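Local coordinates for CELL division protein FTSZ (Haloferax volcanii, PDB 4B46) that binds GTP and, as a tubulin-like cytoskeletal protein, controls cell shape, being essential for the rod-shaped cells required for efficient swimming, at residues P117-A120 with K121-R125; N72-G75 with A76-E80; S212-S216 with S217-N221; E81-D84 with E85-G88; T350-P353 with R354-E357. All coordinates share one frame; numbering follows the deposited sequence.

Interaction 1 of 5, residues P117-A120 with K121-R125; sequences PVLA and KHLKR
L119 and L123 meet one turn apart on helix 111-126, and the carbonyl of the first also takes the amide of the second. L123 N reaches L119 O at 2.8 Å, nearly in line with the C=O bond, and CG of L123 rests on that same oxygen at 3.3 Å. Three further i to i+4 bonds flank this one: K121 N to P117 O (3.1 Å), H122 N to V118 O (3.1 Å) and K124 N to A120 O (3.0 Å), with N-H...O angles between 160° and 164°. P117 has no N-H to give to the turn before it, and the helix kinks there. Between the side chains, CD1 of L119 lies 3.8 Å from CG of L123, the two crossing at a slant. With its CG anti to the backbone N (chi1 176°), L119 brings CD1 both to L123 and to within 4.1 Å of CD2 of H122. The polar ends find partners beyond this turn: H122 NE2 bonds to Q87 OE1, and K124 NZ forms a salt bridge with D162. Both leucines also reach strands 3-8 and 100-106, so this face of the helix packs on the central sheet of the GTPase domain within a beta-alpha-beta unit. With an alanine in place of L123, CD1 of L119 would probably lose its mate and a gap would open towards F101 and V103. Backbone polarity is thus spent inside the helix, leaving an apolar ridge for the sheet while the lysines project from other sides.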
loop_
_atom_site.group_PDB
_atom_site.type_symbol
_atom_site.label_atom_id
_atom_site.label_comp_id
_atom_site.label_asym_id
_atom_site.label_seq_id
_atom_site.Cartn_x
_atom_site.Cartn_y
_atom_site.Cartn_z
ATOM N N PRO A 117 -8.579 10.382 -1.871
ATOM C CA PRO A 117 -9.285 10.184 -3.144
ATOM C C PRO A 117 -9.300 11.434 -4.021
ATOM O O PRO A 117 -9.323 11.318 -5.251
ATOM C CB PRO A 117 -10.717 9.861 -2.709
ATOM C CG PRO A 117 -10.590 9.387 -1.312
ATOM C CD PRO A 117 -9.488 10.201 -0.724
ATOM N N VAL A 118 -9.316 12.606 -3.394
ATOM C CA VAL A 118 -9.285 13.864 -4.123
ATOM C C VAL A 118 -7.956 13.981 -4.852
ATOM O O VAL A 118 -7.910 14.340 -6.029
ATOM C CB VAL A 118 -9.508 15.077 -3.178
ATOM C CG1 VAL A 118 -9.165 16.406 -3.883
ATOM C CG2 VAL A 118 -10.935 15.087 -2.676
ATOM N N LEU A 119 -6.873 13.646 -4.164
ATOM C CA LEU A 119 -5.562 13.694 -4.799
ATOM C C LEU A 119 -5.456 12.680 -5.937
ATOM O O LEU A 119 -4.932 13.011 -7.013
ATOM C CB LEU A 119 -4.434 13.457 -3.791
ATOM C CG LEU A 119 -3.028 13.408 -4.415
ATOM C CD1 LEU A 119 -2.675 14.693 -5.178
ATOM C CD2 LEU A 119 -1.971 13.091 -3.360
ATOM N N ALA A 120 -5.943 11.457 -5.705
ATOM C CA ALA A 120 -5.834 10.407 -6.727
ATOM C C ALA A 120 -6.507 10.842 -8.023
ATOM O O ALA A 120 -5.956 10.668 -9.106
ATOM C CB ALA A 120 -6.414 9.076 -6.229
ATOM N N LYS A 121 -7.698 11.421 -7.896
ATOM C CA LYS A 121 -8.442 11.931 -9.038
ATOM C C LYS A 121 -7.667 13.047 -9.753
ATOM O O LYS A 121 -7.580 13.070 -10.982
ATOM C CB LYS A 121 -9.815 12.439 -8.583
ATOM C CG LYS A 121 -10.749 12.760 -9.734
ATOM C CD LYS A 121 -12.087 13.292 -9.248
ATOM C CE LYS A 121 -12.981 13.651 -10.428
ATOM N NZ LYS A 121 -14.215 14.371 -10.011
ATOM N N HIS A 122 -7.102 13.962 -8.971
ATOM C CA HIS A 122 -6.307 15.068 -9.508
ATOM C C HIS A 122 -5.106 14.537 -10.294
ATOM O O HIS A 122 -4.805 15.015 -11.395
ATOM C CB HIS A 122 -5.850 15.969 -8.355
ATOM C CG HIS A 122 -4.755 16.925 -8.718
ATOM N ND1 HIS A 122 -4.997 18.168 -9.260
ATOM C CD2 HIS A 122 -3.410 16.826 -8.589
ATOM C CE1 HIS A 122 -3.848 18.789 -9.467
ATOM N NE2 HIS A 122 -2.870 17.995 -9.073
ATOM N N LEU A 123 -4.424 13.547 -9.727
ATOM C CA LEU A 123 -3.254 12.962 -10.380
ATOM C C LEU A 123 -3.584 12.270 -11.709
ATOM O O LEU A 123 -2.860 12.435 -12.700
ATOM C CB LEU A 123 -2.548 11.988 -9.449
ATOM C CG LEU A 123 -1.863 12.613 -8.237
ATOM C CD1 LEU A 123 -1.305 11.528 -7.311
ATOM C CD2 LEU A 123 -0.767 13.544 -8.700
ATOM N N LYS A 124 -4.673 11.505 -11.736
ATOM C CA LYS A 124 -5.081 10.815 -12.966
ATOM C C LYS A 124 -5.493 11.804 -14.045
ATOM O O LYS A 124 -5.438 11.510 -15.245
ATOM C CB LYS A 124 -6.221 9.825 -12.677
ATOM C CG LYS A 124 -5.731 8.518 -12.054
ATOM C CD LYS A 124 -6.808 7.434 -12.021
ATOM C CE LYS A 124 -7.272 7.044 -13.408
ATOM N NZ LYS A 124 -6.145 6.537 -14.234
ATOM N N ARG A 125 -5.890 12.995 -13.607
ATOM C CA ARG A 125 -6.371 14.022 -14.515
ATOM C C ARG A 125 -5.229 14.714 -15.265
ATOM O O ARG A 125 -5.399 15.159 -16.402
ATOM C CB ARG A 125 -7.165 15.055 -13.720
ATOM C CG ARG A 125 -8.458 15.472 -14.352
ATOM C CD ARG A 125 -9.387 16.094 -13.315
ATOM N NE ARG A 125 -10.559 16.688 -13.944
ATOM C CZ ARG A 125 -10.735 17.991 -14.102
ATOM N NH1 ARG A 125 -9.822 18.843 -13.653
ATOM N NH2 ARG A 125 -11.831 18.441 -14.696
#

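Interaction 2 of 5, residues N72-G75 with A76-E80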
loop_
_atom_site.group_PDB
_atom_site.type_symbol
_atom_site.label_atom_id
_atom_site.label_comp_id
_atom_site.label_asym_id
_atom_site.label_seq_id
_atom_site.Cartn_x
_atom_site.Cartn_y
_atom_site.Cartn_z
ATOM N N ASN A 72 -13.975 13.650 7.789
ATOM C CA ASN A 72 -13.425 13.393 6.469
ATOM C C ASN A 72 -14.111 14.210 5.372
ATOM O O ASN A 72 -13.515 14.484 4.333
ATOM C CB ASN A 72 -13.319 11.891 6.164
ATOM C CG ASN A 72 -14.661 11.211 5.995
ATOM O OD1 ASN A 72 -15.703 11.772 6.295
ATOM N ND2 ASN A 72 -14.630 9.961 5.530
ATOM N N GLU A 73 -15.338 14.651 5.630
ATOM C CA GLU A 73 -16.020 15.534 4.691
ATOM C C GLU A 73 -15.256 16.853 4.568
ATOM O O GLU A 73 -15.050 17.369 3.462
ATOM C CB GLU A 73 -17.453 15.786 5.154
ATOM C CG GLU A 73 -18.312 16.552 4.164
ATOM C CD GLU A 73 -19.773 16.602 4.593
ATOM O OE1 GLU A 73 -20.423 15.534 4.635
ATOM O OE2 GLU A 73 -20.274 17.708 4.888
ATOM N N LEU A 74 -14.825 17.384 5.708
ATOM C CA LEU A 74 -14.006 18.590 5.739
ATOM C C LEU A 74 -12.631 18.303 5.142
ATOM O O LEU A 74 -12.059 19.157 4.463
ATOM C CB LEU A 74 -13.884 19.137 7.169
ATOM C CG LEU A 74 -12.965 20.345 7.399
ATOM C CD1 LEU A 74 -13.410 21.567 6.585
ATOM C CD2 LEU A 74 -12.898 20.688 8.886
ATOM N N GLY A 75 -12.116 17.096 5.384
ATOM C CA GLY A 75 -10.853 16.662 4.796
ATOM C C GLY A 75 -10.893 16.688 3.279
ATOM O O GLY A 75 -9.933 17.100 2.622
ATOM N N ALA A 76 -12.014 16.254 2.715
ATOM C CA ALA A 76 -12.187 16.292 1.273
ATOM C C ALA A 76 -12.285 17.740 0.764
ATOM O O ALA A 76 -11.739 18.075 -0.282
ATOM C CB ALA A 76 -13.423 15.495 0.862
ATOM N N GLU A 77 -12.989 18.589 1.499
ATOM C CA GLU A 77 -13.135 19.987 1.096
ATOM C C GLU A 77 -11.803 20.737 1.087
ATOM O O GLU A 77 -11.520 21.500 0.152
ATOM C CB GLU A 77 -14.159 20.705 1.992
ATOM C CG GLU A 77 -15.601 20.344 1.668
ATOM C CD GLU A 77 -16.584 20.843 2.723
ATOM O OE1 GLU A 77 -16.141 21.480 3.700
ATOM O OE2 GLU A 77 -17.797 20.593 2.575
ATOM N N ILE A 78 -10.972 20.524 2.105
ATOM C CA ILE A 78 -9.692 21.238 2.139
ATOM C C ILE A 78 -8.739 20.726 1.072
ATOM O O ILE A 78 -7.984 21.505 0.488
ATOM C CB ILE A 78 -8.997 21.227 3.526
ATOM C CG1 ILE A 78 -8.740 19.802 4.004
ATOM C CG2 ILE A 78 -9.818 22.039 4.555
ATOM C CD1 ILE A 78 -7.790 19.720 5.194
ATOM N N ALA A 79 -8.778 19.422 0.803
ATOM C CA ALA A 79 -7.970 18.867 -0.273
ATOM C C ALA A 79 -8.365 19.471 -1.618
ATOM O O ALA A 79 -7.509 19.752 -2.464
ATOM C CB ALA A 79 -8.085 17.322 -0.309
ATOM N N GLU A 80 -9.661 19.665 -1.826
ATOM C CA GLU A 80 -10.118 20.263 -3.073
ATOM C C GLU A 80 -9.750 21.742 -3.181
ATOM O O GLU A 80 -9.339 22.196 -4.238
ATOM C CB GLU A 80 -11.624 20.060 -3.259
ATOM C CG GLU A 80 -11.984 18.588 -3.410
ATOM C CD GLU A 80 -13.380 18.358 -3.938
ATOM O OE1 GLU A 80 -14.291 19.137 -3.588
ATOM O OE2 GLU A 80 -13.566 17.392 -4.709
#
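E77 turns back over the preceding turn, where its side chain meets both E73 and L74. Its CB lies 3.6 Å from L74 O, and CG comes 3.5 Å from E73 O, the carbonyl that also receives E77 N in the helical bond (3.1 Å). CG stands anti to the carbonyl carbon (chi1 -76°), which lays the chain back along the helix and brings CD within 3.9 Å of E73 O. At the tip the two oxygens part ways: OE1 passes 4.0 Å from CD1 of L74, the side chains crossing at about a right angle, and forms a salt bridge with R62 on the short helix 60-63; OE2 stands 4.5 Å from OE2 of E73, a like charge that the arginine may help to offset. Helix 72-81 belongs to the GTPase domain and begins close to the nucleotide, with N72 near G110 and bonded through ND2 to S113. The preceding segment probably corresponds to the T3 loop of tubulin and FtsZ. On the next residue, I78 holds CG1 3.3 Å from G75 O, while its other branch, CG2, packs 4.2 Å from CD1 of L74; both side chains also touch V68 and R62. One residue on, A79 touches V118 of helix 111-126.

Interaction 3 of 5, residues S212-S216 with S217-N221; sequences SVVDS and SEIIN
D215 and E218 exchange bonds across the first turn of helix 216-223. OD1 of D215 takes E218 N at 3.1 Å, the N-H meeting it nearly along the C-O axis, and OE1 of E218 returns to D215 N at 3.4 Å, a weak bond. The reach of D215 comes from its torsion: CG sits between the backbone N and the carbonyl carbon (chi1 55°), which carries the carboxylate forward to the amide of E218. E218 runs extended beyond CG in the opposite sense, bringing OE1 within 3.3 Å of V214 CA. The tight part begins within the helix, where I220 N gives S216 O a short, straight bond (2.8 Å, 172°), and CG1 of I220 presses on the same oxygen at 3.3 Å. On the side turned to the protein V214 and I219 meet more lightly, CG1 to CG1 at 4.3 Å, and both pack on Y332 of strand 326-333; I219 and I220 also touch M1, while S216 OG bonds to D99. On the looser, solvent side V213, D215 and S217 are exposed, and S217 sets its CB beside D215 OD1. The two carboxylates come near each other, OD1 of D215 4.0 Å from OE1 of E218, a closeness that solvent and the donated N-H groups probably ease. A lysine in place of E218 would probably leave D215 N without its acceptor and the aspartate capping the turn alone. Reciprocal bonds of this kind between the N-cap residue and the one three places on define a capping box.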
loop_
_atom_site.group_PDB
_atom_site.type_symbol
_atom_site.label_atom_id
_atom_site.label_comp_id
_atom_site.label_asym_id
_atom_site.label_seq_id
_atom_site.Cartn_x
_atom_site.Cartn_y
_atom_site.Cartn_z
ATOM N N SER A 212 14.345 -15.289 -14.300
ATOM C CA SER A 212 14.043 -13.989 -14.884
ATOM C C SER A 212 13.558 -12.988 -13.830
ATOM O O SER A 212 12.817 -13.339 -12.913
ATOM C CB SER A 212 13.015 -14.129 -16.010
ATOM O OG SER A 212 12.909 -12.928 -16.753
ATOM N N VAL A 213 13.988 -11.739 -13.981
ATOM C CA VAL A 213 13.749 -10.694 -12.995
ATOM C C VAL A 213 12.395 -10.022 -13.207
ATOM O O VAL A 213 11.992 -9.767 -14.339
ATOM C CB VAL A 213 14.883 -9.639 -13.040
ATOM C CG1 VAL A 213 14.626 -8.501 -12.051
ATOM C CG2 VAL A 213 16.227 -10.299 -12.763
ATOM N N VAL A 214 11.689 -9.757 -12.111
ATOM C CA VAL A 214 10.407 -9.074 -12.172
ATOM C C VAL A 214 10.629 -7.624 -12.556
ATOM O O VAL A 214 11.381 -6.913 -11.892
ATOM C CB VAL A 214 9.680 -9.081 -10.801
ATOM C CG1 VAL A 214 8.451 -8.170 -10.833
ATOM C CG2 VAL A 214 9.286 -10.484 -10.400
ATOM N N ASP A 215 9.967 -7.173 -13.615
ATOM C CA ASP A 215 10.048 -5.761 -13.972
ATOM C C ASP A 215 8.750 -5.034 -13.625
ATOM O O ASP A 215 7.755 -5.664 -13.273
ATOM C CB ASP A 215 10.440 -5.574 -15.444
ATOM C CG ASP A 215 9.530 -6.312 -16.396
ATOM O OD1 ASP A 215 8.303 -6.338 -16.172
ATOM O OD2 ASP A 215 10.042 -6.873 -17.383
ATOM N N SER A 216 8.776 -3.709 -13.716
ATOM C CA SER A 216 7.615 -2.880 -13.399
ATOM C C SER A 216 6.395 -3.230 -14.250
ATOM O O SER A 216 5.253 -3.156 -13.779
ATOM C CB SER A 216 7.962 -1.400 -13.589
ATOM O OG SER A 216 9.202 -1.101 -12.976
ATOM N N SER A 217 6.643 -3.589 -15.507
ATOM C CA SER A 217 5.570 -3.975 -16.411
ATOM C C SER A 217 4.715 -5.097 -15.836
ATOM O O SER A 217 3.488 -5.083 -15.948
ATOM C CB SER A 217 6.139 -4.403 -17.764
ATOM O OG SER A 217 5.641 -3.554 -18.779
ATOM N N GLU A 218 5.369 -6.066 -15.214
ATOM C CA GLU A 218 4.658 -7.197 -14.639
ATOM C C GLU A 218 3.770 -6.785 -13.476
ATOM O O GLU A 218 2.695 -7.347 -13.272
ATOM C CB GLU A 218 5.644 -8.284 -14.204
ATOM C CG GLU A 218 6.334 -8.963 -15.376
ATOM C CD GLU A 218 7.137 -10.164 -14.952
ATOM O OE1 GLU A 218 8.292 -9.980 -14.520
ATOM O OE2 GLU A 218 6.612 -11.293 -15.048
ATOM N N ILE A 219 4.230 -5.811 -12.702
ATOM C CA ILE A 219 3.443 -5.313 -11.585
ATOM C C ILE A 219 2.269 -4.510 -12.115
ATOM O O ILE A 219 1.126 -4.702 -11.690
ATOM C CB ILE A 219 4.289 -4.438 -10.647
ATOM C CG1 ILE A 219 5.346 -5.297 -9.951
ATOM C CG2 ILE A 219 3.397 -3.721 -9.621
ATOM C CD1 ILE A 219 6.379 -4.492 -9.194
ATOM N N ILE A 220 2.555 -3.616 -13.056
ATOM C CA ILE A 220 1.521 -2.771 -13.636
ATOM C C ILE A 220 0.438 -3.624 -14.300
ATOM O O ILE A 220 -0.762 -3.393 -14.120
ATOM C CB ILE A 220 2.151 -1.768 -14.634
ATOM C CG1 ILE A 220 2.973 -0.738 -13.854
ATOM C CG2 ILE A 220 1.088 -1.092 -15.494
ATOM C CD1 ILE A 220 3.831 0.143 -14.717
ATOM N N ASN A 221 0.867 -4.636 -15.044
ATOM C CA ASN A 221 -0.070 -5.520 -15.726
ATOM C C ASN A 221 -0.875 -6.407 -14.762
ATOM O O ASN A 221 -2.026 -6.751 -15.033
ATOM C CB ASN A 221 0.662 -6.343 -16.792
ATOM C CG ASN A 221 1.044 -5.507 -17.995
ATOM O OD1 ASN A 221 0.523 -4.412 -18.176
ATOM N ND2 ASN A 221 1.944 -6.016 -18.824
#

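Interaction 4 of 5, residues E81-D84 with E85-G88; sequences EDID and EVQG
I83 O takes Q87 N at 2.9 Å with an N-H...O angle of 162°, the straightest of three bonds that set up the first turns of helix 83-90. This helix follows directly on helix 72-81 in the GTPase domain, with D82 at the junction: it is the residue that leaves helical geometry after one helix and the N-cap position of the next. Its side chain makes no capping bond. Instead the D82 carbonyl receives E85 N at 2.9 Å, a bent bond in which the N-H approaches from above the carbonyl plane, 53° out of it. D84 O likewise takes G88 N from above the plane. D82 and E85 run side by side and point the same way, so that OE1 of E85 stands 3.5 Å from OD2 of D82, with the two carboxylate planes 83° apart. Each acid has a donor of its own, D82 OD2 from G59 N and E85 OE2 from Q60 NE2, which probably offsets the repulsion and ties the helix start to the segment around I58. So close a pair of acids could raise the proton affinity of one of them. V86, with CG1 anti to its own N, turns its branches towards I58 and L119. I83 packs loosely on the next turn, its CD1 4.4 Å from CB of V86, and the nearest approach between the two acid side chains is E85 OE1 to D82 CB, at 3.3 Å.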
loop_
_atom_site.group_PDB
_atom_site.type_symbol
_atom_site.label_atom_id
_atom_site.label_comp_id
_atom_site.label_asym_id
_atom_site.label_seq_id
_atom_site.Cartn_x
_atom_site.Cartn_y
_atom_site.Cartn_z
ATOM N N GLU A 81 -9.884 22.480 -2.081
ATOM C CA GLU A 81 -9.607 23.915 -2.073
ATOM C C GLU A 81 -8.120 24.160 -2.243
ATOM O O GLU A 81 -7.704 25.087 -2.945
ATOM C CB GLU A 81 -10.077 24.542 -0.749
ATOM C CG GLU A 81 -11.584 24.552 -0.567
ATOM C CD GLU A 81 -12.025 24.742 0.887
ATOM O OE1 GLU A 81 -11.166 24.782 1.805
ATOM O OE2 GLU A 81 -13.251 24.845 1.107
ATOM N N ASP A 82 -7.312 23.317 -1.610
ATOM C CA ASP A 82 -5.874 23.560 -1.557
ATOM C C ASP A 82 -5.038 22.619 -2.430
ATOM O O ASP A 82 -3.843 22.455 -2.190
ATOM C CB ASP A 82 -5.389 23.514 -0.100
ATOM C CG ASP A 82 -5.955 24.659 0.749
ATOM O OD1 ASP A 82 -6.300 25.726 0.192
ATOM O OD2 ASP A 82 -6.039 24.495 1.981
ATOM N N ILE A 83 -5.656 22.023 -3.450
ATOM C CA ILE A 83 -4.967 21.046 -4.287
ATOM C C ILE A 83 -3.747 21.657 -4.989
ATOM O O ILE A 83 -2.781 20.960 -5.280
ATOM C CB ILE A 83 -5.911 20.376 -5.327
ATOM C CG1 ILE A 83 -5.302 19.068 -5.821
ATOM C CG2 ILE A 83 -6.233 21.315 -6.495
ATOM C CD1 ILE A 83 -5.153 18.026 -4.717
ATOM N N ASP A 84 -3.775 22.966 -5.221
ATOM C CA ASP A 84 -2.649 23.623 -5.869
ATOM C C ASP A 84 -1.430 23.701 -4.955
ATOM O O ASP A 84 -0.303 23.741 -5.435
ATOM C CB ASP A 84 -3.044 25.008 -6.398
ATOM C CG ASP A 84 -3.939 24.926 -7.632
ATOM O OD1 ASP A 84 -3.791 23.959 -8.411
ATOM O OD2 ASP A 84 -4.797 25.814 -7.824
ATOM N N GLU A 85 -1.648 23.712 -3.641
ATOM C CA GLU A 85 -0.528 23.650 -2.698
ATOM C C GLU A 85 0.188 22.315 -2.835
ATOM O O GLU A 85 1.418 22.239 -2.821
ATOM C CB GLU A 85 -1.006 23.810 -1.255
ATOM C CG GLU A 85 -1.412 25.211 -0.878
ATOM C CD GLU A 85 -1.591 25.363 0.620
ATOM O OE1 GLU A 85 -2.628 24.910 1.153
ATOM O OE2 GLU A 85 -0.691 25.930 1.272
ATOM N N VAL A 86 -0.600 21.256 -2.948
ATOM C CA VAL A 86 -0.048 19.927 -3.111
ATOM C C VAL A 86 0.684 19.843 -4.448
ATOM O O VAL A 86 1.821 19.370 -4.517
ATOM C CB VAL A 86 -1.139 18.857 -3.037
ATOM C CG1 VAL A 86 -0.509 17.461 -3.119
ATOM C CG2 VAL A 86 -1.940 19.020 -1.751
ATOM N N GLN A 87 0.037 20.336 -5.502
ATOM C CA GLN A 87 0.615 20.303 -6.845
ATOM C C GLN A 87 1.914 21.098 -6.910
ATOM O O GLN A 87 2.831 20.749 -7.661
ATOM C CB GLN A 87 -0.378 20.822 -7.891
ATOM C CG GLN A 87 0.076 20.584 -9.336
ATOM C CD GLN A 87 0.419 19.121 -9.608
ATOM O OE1 GLN A 87 -0.297 18.206 -9.186
ATOM N NE2 GLN A 87 1.534 18.896 -10.294
ATOM N N GLY A 88 1.986 22.161 -6.118
ATOM C CA GLY A 88 3.194 22.951 -6.002
ATOM C C GLY A 88 4.380 22.075 -5.654
ATOM O O GLY A 88 5.429 22.164 -6.287
#

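Interaction 5 of 5, residues T350-P353 with R354-E357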
loop_
_atom_site.group_PDB
_atom_site.type_symbol
_atom_site.label_atom_id
_atom_site.label_comp_id
_atom_site.label_asym_id
_atom_site.label_seq_id
_atom_site.Cartn_x
_atom_site.Cartn_y
_atom_site.Cartn_z
ATOM N N THR A 350 -12.375 -10.553 -4.719
ATOM C CA THR A 350 -13.813 -10.317 -4.627
ATOM C C THR A 350 -14.438 -11.119 -3.483
ATOM O O THR A 350 -13.800 -12.010 -2.912
ATOM C CB THR A 350 -14.531 -10.713 -5.931
ATOM O OG1 THR A 350 -14.206 -12.072 -6.253
ATOM C CG2 THR A 350 -14.110 -9.809 -7.083
ATOM N N ASN A 351 -15.689 -10.796 -3.165
ATOM C CA ASN A 351 -16.421 -11.430 -2.065
ATOM C C ASN A 351 -15.630 -11.362 -0.764
ATOM O O ASN A 351 -15.600 -12.314 0.016
ATOM C CB ASN A 351 -16.791 -12.882 -2.402
ATOM C CG ASN A 351 -17.891 -13.431 -1.503
ATOM O OD1 ASN A 351 -18.841 -12.725 -1.164
ATOM N ND2 ASN A 351 -17.757 -14.694 -1.105
ATOM N N VAL A 352 -14.974 -10.226 -0.553
ATOM C CA VAL A 352 -14.156 -10.009 0.628
ATOM C C VAL A 352 -15.064 -9.554 1.774
ATOM O O VAL A 352 -15.694 -8.499 1.689
ATOM C CB VAL A 352 -13.060 -8.968 0.337
ATOM C CG1 VAL A 352 -12.149 -8.813 1.530
ATOM C CG2 VAL A 352 -12.254 -9.387 -0.916
ATOM N N PRO A 353 -15.167 -10.370 2.834
ATOM C CA PRO A 353 -16.053 -10.045 3.962
ATOM C C PRO A 353 -15.845 -8.623 4.484
ATOM O O PRO A 353 -16.814 -7.892 4.676
ATOM C CB PRO A 353 -15.665 -11.084 5.025
ATOM C CG PRO A 353 -15.227 -12.268 4.214
ATOM C CD PRO A 353 -14.525 -11.689 2.997
ATOM N N ARG A 354 -14.593 -8.235 4.679
ATOM C CA ARG A 354 -14.288 -6.917 5.200
ATOM C C ARG A 354 -14.817 -5.808 4.279
ATOM O O ARG A 354 -15.342 -4.802 4.750
ATOM C CB ARG A 354 -12.783 -6.779 5.401
ATOM C CG ARG A 354 -12.322 -5.392 5.763
ATOM C CD ARG A 354 -12.889 -4.934 7.111
ATOM N NE ARG A 354 -11.878 -4.198 7.865
ATOM C CZ ARG A 354 -12.139 -3.280 8.789
ATOM N NH1 ARG A 354 -13.395 -2.956 9.076
ATOM N NH2 ARG A 354 -11.141 -2.670 9.419
ATOM N N ILE A 355 -14.682 -6.002 2.969
ATOM C CA ILE A 355 -15.196 -5.035 2.005
ATOM C C ILE A 355 -16.719 -5.023 1.990
ATOM O O ILE A 355 -17.339 -3.957 1.955
ATOM C CB ILE A 355 -14.625 -5.292 0.592
ATOM C CG1 ILE A 355 -13.100 -5.178 0.619
ATOM C CG2 ILE A 355 -15.229 -4.319 -0.428
ATOM C CD1 ILE A 355 -12.610 -3.924 1.345
ATOM N N LYS A 356 -17.327 -6.205 2.052
ATOM C CA LYS A 356 -18.782 -6.296 2.133
ATOM C C LYS A 356 -19.335 -5.623 3.400
ATOM O O LYS A 356 -20.421 -5.047 3.368
ATOM C CB LYS A 356 -19.253 -7.759 2.062
ATOM C CG LYS A 356 -19.115 -8.385 0.673
ATOM C CD LYS A 356 -19.913 -9.677 0.554
ATOM C CE LYS A 356 -19.292 -10.803 1.375
ATOM N NZ LYS A 356 -20.067 -12.080 1.279
ATOM N N GLU A 357 -18.592 -5.701 4.501
ATOM C CA GLU A 357 -18.982 -5.007 5.728
ATOM C C GLU A 357 -19.023 -3.489 5.522
ATOM O O GLU A 357 -19.999 -2.832 5.879
ATOM C CB GLU A 357 -18.010 -5.295 6.870
ATOM C CG GLU A 357 -18.338 -4.458 8.125
ATOM C CD GLU A 357 -17.116 -4.074 8.929
ATOM O OE1 GLU A 357 -15.992 -4.335 8.459
ATOM O OE2 GLU A 357 -17.281 -3.533 10.052
#
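The amide of N351 is met at its oxygen by K356: NZ reaches OD1 at 2.8 Å, tilted 33° from the carbonyl plane, and CE follows at 3.2 Å. The lysine gets there because its chain bends at chi3 (-71°), folding back over the start of helix 353-366. The second flat group, the guanidinium of R354, is met at its edge. E357 OE1 lies almost in the guanidinium plane, 3.0 Å from NH1, in a salt bridge one turn along; seen from the acid, the arginine arrives on the syn side of the carboxylate. R354 NE has a further acid partner in D168, so two carboxylates help fix how the guanidinium is turned. Among the apolar groups, V352 CB packs 3.8 Å from CG1 of I355, V352 also touching L285 and C287 and I355 touching F154. The backbone bonds are short, K356 N to V352 O and E357 N to P353 O each 2.8 Å. The side chain of R354 is about 8 Å from the bound GDP, close to the binding-site residues N169 and E142. With V352 at the N-cap position and P353 opening the first turn, where no amide N-H is needed, this is a helix N-terminus with proline in a position that suits it, here joining the C-terminal domain to the nucleotide-binding half.

Overall arrangement
All five contacts are local, each within a continuous run of chain; none closes a long loop, and they follow one another in series without nesting or crossing. From the N terminus, interaction 2 lies on helix 72-81 and interaction 4 adjoins it on helix 83-90. Interaction 1, on helix 111-126, touches both: V118 packs on A79 and E80, and L119 and H122 reach I83, V86 and Q87. The three helices thus pack together within the GTPase domain. Interactions 3 and 5 are helix starts in the C-terminal domain range, centres about 28 Å apart, the former against strand 326-333 and the latter beside helix 144-160, near the nucleotide.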